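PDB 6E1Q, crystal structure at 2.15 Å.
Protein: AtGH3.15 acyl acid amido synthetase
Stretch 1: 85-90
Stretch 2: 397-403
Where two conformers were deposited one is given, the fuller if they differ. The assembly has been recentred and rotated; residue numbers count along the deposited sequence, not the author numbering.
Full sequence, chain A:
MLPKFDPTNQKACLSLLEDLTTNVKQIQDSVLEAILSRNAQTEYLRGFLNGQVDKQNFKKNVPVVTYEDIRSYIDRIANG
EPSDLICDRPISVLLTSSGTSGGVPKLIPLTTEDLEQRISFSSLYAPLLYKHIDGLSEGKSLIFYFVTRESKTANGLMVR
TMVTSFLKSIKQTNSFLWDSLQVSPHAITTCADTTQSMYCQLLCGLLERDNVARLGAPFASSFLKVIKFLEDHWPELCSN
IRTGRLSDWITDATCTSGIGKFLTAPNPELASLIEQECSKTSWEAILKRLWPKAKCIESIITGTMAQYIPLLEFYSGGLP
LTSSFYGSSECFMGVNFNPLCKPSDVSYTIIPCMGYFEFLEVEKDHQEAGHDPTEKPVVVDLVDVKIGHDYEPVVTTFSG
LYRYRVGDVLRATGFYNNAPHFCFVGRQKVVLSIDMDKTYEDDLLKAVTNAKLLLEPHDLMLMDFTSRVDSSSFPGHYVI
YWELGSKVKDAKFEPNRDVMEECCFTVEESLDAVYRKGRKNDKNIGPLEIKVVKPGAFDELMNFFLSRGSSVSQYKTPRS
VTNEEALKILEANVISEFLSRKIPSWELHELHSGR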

# COMPACT_ATOMS: atom_id res chain seq x y z
N LEU A 85 -27.07 2.56 -14.00
CA LEU A 85 -26.38 3.75 -14.48
C LEU A 85 -25.03 3.36 -15.08
O LEU A 85 -24.60 3.95 -16.08
CB LEU A 85 -26.16 4.75 -13.33
CG LEU A 85 -27.33 5.37 -12.57
CD1 LEU A 85 -26.94 6.71 -11.93
CD2 LEU A 85 -28.53 5.54 -13.46
N ILE A 86 -24.35 2.39 -14.47
CA ILE A 86 -23.00 2.02 -14.89
C ILE A 86 -22.80 0.52 -15.04
O ILE A 86 -21.87 0.09 -15.76
CB ILE A 86 -21.94 2.58 -13.91
CG1 ILE A 86 -22.12 1.93 -12.53
CG2 ILE A 86 -22.01 4.09 -13.83
CD1 ILE A 86 -21.05 2.29 -11.52
N CYS A 87 -23.61 -0.33 -14.42
CA CYS A 87 -23.30 -1.75 -14.34
C CYS A 87 -24.58 -2.57 -14.46
O CYS A 87 -25.60 -2.23 -13.86
CB CYS A 87 -22.57 -2.08 -13.02
SG CYS A 87 -21.86 -3.74 -12.97
N ASP A 88 -24.51 -3.65 -15.24
CA ASP A 88 -25.66 -4.53 -15.42
C ASP A 88 -25.89 -5.46 -14.23
O ASP A 88 -26.89 -6.18 -14.21
CB ASP A 88 -25.50 -5.38 -16.69
CG ASP A 88 -24.61 -6.61 -16.47
OD1 ASP A 88 -23.59 -6.50 -15.76
OD2 ASP A 88 -24.95 -7.69 -17.01
N ARG A 89 -24.99 -5.47 -13.26
CA ARG A 89 -25.18 -6.24 -12.05
C ARG A 89 -25.29 -5.32 -10.84
O ARG A 89 -24.80 -4.19 -10.88
CB ARG A 89 -24.04 -7.26 -11.86
CG ARG A 89 -24.20 -8.47 -12.79
CD ARG A 89 -22.88 -9.12 -13.19
NE ARG A 89 -22.10 -8.25 -14.07
CZ ARG A 89 -20.96 -7.68 -13.71
NH1 ARG A 89 -20.46 -7.89 -12.50
NH2 ARG A 89 -20.31 -6.89 -14.56
N PRO A 90 -25.96 -5.75 -9.77
CA PRO A 90 -26.11 -4.89 -8.60
C PRO A 90 -24.76 -4.53 -7.98
O PRO A 90 -23.82 -5.33 -7.98
CB PRO A 90 -26.98 -5.72 -7.64
CG PRO A 90 -27.03 -7.09 -8.22
CD PRO A 90 -26.79 -6.96 -9.68
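Stretch 2, residues 397-403: TFSGLYR

Stretch 2 lies on stretch 1 as one irregular segment on another, the two run in roughly opposite directions, and more than 300 residues of chain separate the parts that touch. The nearest pair of CA atoms is Cys87 CA and Gly400 CA, 4.7 Å apart. The contact is compact, burying 278 Å² summed over both sides, and it is built largely from side chains of stretch 1 reaching backbone atoms of stretch 2, with one tyrosine returning the gesture.

The close approach rests on glycine. Gly400 has phi/psi of 87/19, a left-handed backbone conformation in which a CB would be jammed against the carbonyl O of Ser399; that alone calls for glycine. The neighbour adds a second reason, since an ideal CB would point toward stretch 1 and fall 2.6 Å from Ile86 CD1, a clash. Gly400 CA lies 3.4 Å from Ile86 O in a CA-H...O contact.

The same carbonyl takes the hydrogen bond from Tyr402. Tyr402 OH donates to Ile86 O at 2.7 Å, and the oxygen lies at the edge of the ring, near its plane, as suits a phenol hydroxyl reaching outward. The tyrosine has chi1 in m and its CA-to-CB bond points toward stretch 1. One backbone oxygen of stretch 1 is thus met by both a backbone carbon and a side-chain hydroxyl of stretch 2.

A second carbonyl, that of Phe398, is held from the other chain segment. Arg89 NH2 donates to Phe398 O at 2.6 Å, while Arg89 NH1 adds a weak bond to Phe398 O at 3.1 Å, so the guanidinium forks on a single acceptor lying near its plane. Its remaining nitrogen is used at home: Arg89 NE forms a salt bridge with Asp88 OD1 at 2.9 Å. That bridge ties the arginine to its own stretch while its two terminal nitrogens serve the contact.

Further contacts come from Ile86 and Cys87. Ile86, with chi1 in p and chi2 in t, is covered most and brings CD1 to 4.2 Å from Ser399 O. Cys87, chi1 in t, lays SG 3.5 Å from Phe398 O and 4.1 Å from Ser399 CA; this sulfur also accepts a hydrogen bond from Arg89 N at 3.6 Å.

Stretch 2 is braced from within. Thr397 N bonds Leu401 O at 2.8 Å, and Ser399 N donates to Thr397 OG1 at 3.1 Å, closing the loop that presents Gly400. Ser399, whose CA-to-CB bond points away, spends OG elsewhere in the structure.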

# COMPACT_ATOMS: atom_id res chain seq x y z
N THR A 397 -13.65 -2.36 -16.43
CA THR A 397 -14.02 -3.41 -15.51
C THR A 397 -15.41 -3.94 -15.52
O THR A 397 -16.22 -3.51 -16.24
CB THR A 397 -13.76 -2.94 -14.06
OG1 THR A 397 -14.80 -2.11 -13.63
CG2 THR A 397 -12.54 -2.15 -13.96
N PHE A 398 -15.61 -4.91 -14.66
CA PHE A 398 -16.87 -5.55 -14.46
C PHE A 398 -17.72 -4.91 -13.38
O PHE A 398 -18.75 -5.41 -13.09
CB PHE A 398 -16.67 -7.01 -14.11
CG PHE A 398 -16.21 -7.87 -15.25
CD1 PHE A 398 -17.08 -8.31 -16.19
CD2 PHE A 398 -14.91 -8.26 -15.34
CE1 PHE A 398 -16.67 -9.10 -17.20
CE2 PHE A 398 -14.49 -9.05 -16.38
CZ PHE A 398 -15.38 -9.46 -17.31
N SER A 399 -17.27 -3.85 -12.75
CA SER A 399 -18.03 -3.11 -11.75
C SER A 399 -18.26 -1.66 -12.18
O SER A 399 -18.23 -0.75 -11.34
CB SER A 399 -17.32 -3.16 -10.39
OG SER A 399 -17.45 -4.45 -9.82
N GLY A 400 -18.46 -1.42 -13.48
CA GLY A 400 -18.95 -0.13 -13.94
C GLY A 400 -17.92 0.95 -14.21
O GLY A 400 -18.30 2.12 -14.27
N LEU A 401 -16.65 0.60 -14.38
CA LEU A 401 -15.65 1.56 -14.85
C LEU A 401 -15.22 1.22 -16.27
O LEU A 401 -15.02 0.05 -16.61
CB LEU A 401 -14.43 1.57 -13.92
CG LEU A 401 -14.78 1.90 -12.47
CD1 LEU A 401 -13.54 1.82 -11.61
CD2 LEU A 401 -15.42 3.28 -12.36
N TYR A 402 -15.07 2.26 -17.10
CA TYR A 402 -14.77 2.10 -18.52
C TYR A 402 -13.64 3.06 -18.87
O TYR A 402 -13.79 4.27 -18.71
CB TYR A 402 -16.02 2.37 -19.36
CG TYR A 402 -17.17 1.51 -18.93
CD1 TYR A 402 -17.32 0.22 -19.43
CD2 TYR A 402 -18.10 1.96 -18.00
CE1 TYR A 402 -18.37 -0.59 -19.04
CE2 TYR A 402 -19.17 1.17 -17.60
CZ TYR A 402 -19.29 -0.11 -18.12
OH TYR A 402 -20.31 -0.93 -17.74
N ARG A 403 -12.51 2.50 -19.30
CA ARG A 403 -11.32 3.28 -19.69
C ARG A 403 -10.97 4.31 -18.63
O ARG A 403 -10.90 5.52 -18.88
CB ARG A 403 -11.52 3.95 -21.05
CG ARG A 403 -12.11 3.02 -22.08
CD ARG A 403 -12.01 3.61 -23.47
NE ARG A 403 -10.68 3.45 -24.03
CZ ARG A 403 -10.23 4.12 -25.08
NH1 ARG A 403 -11.01 5.01 -25.69
NH2 ARG A 403 -9.00 3.91 -25.53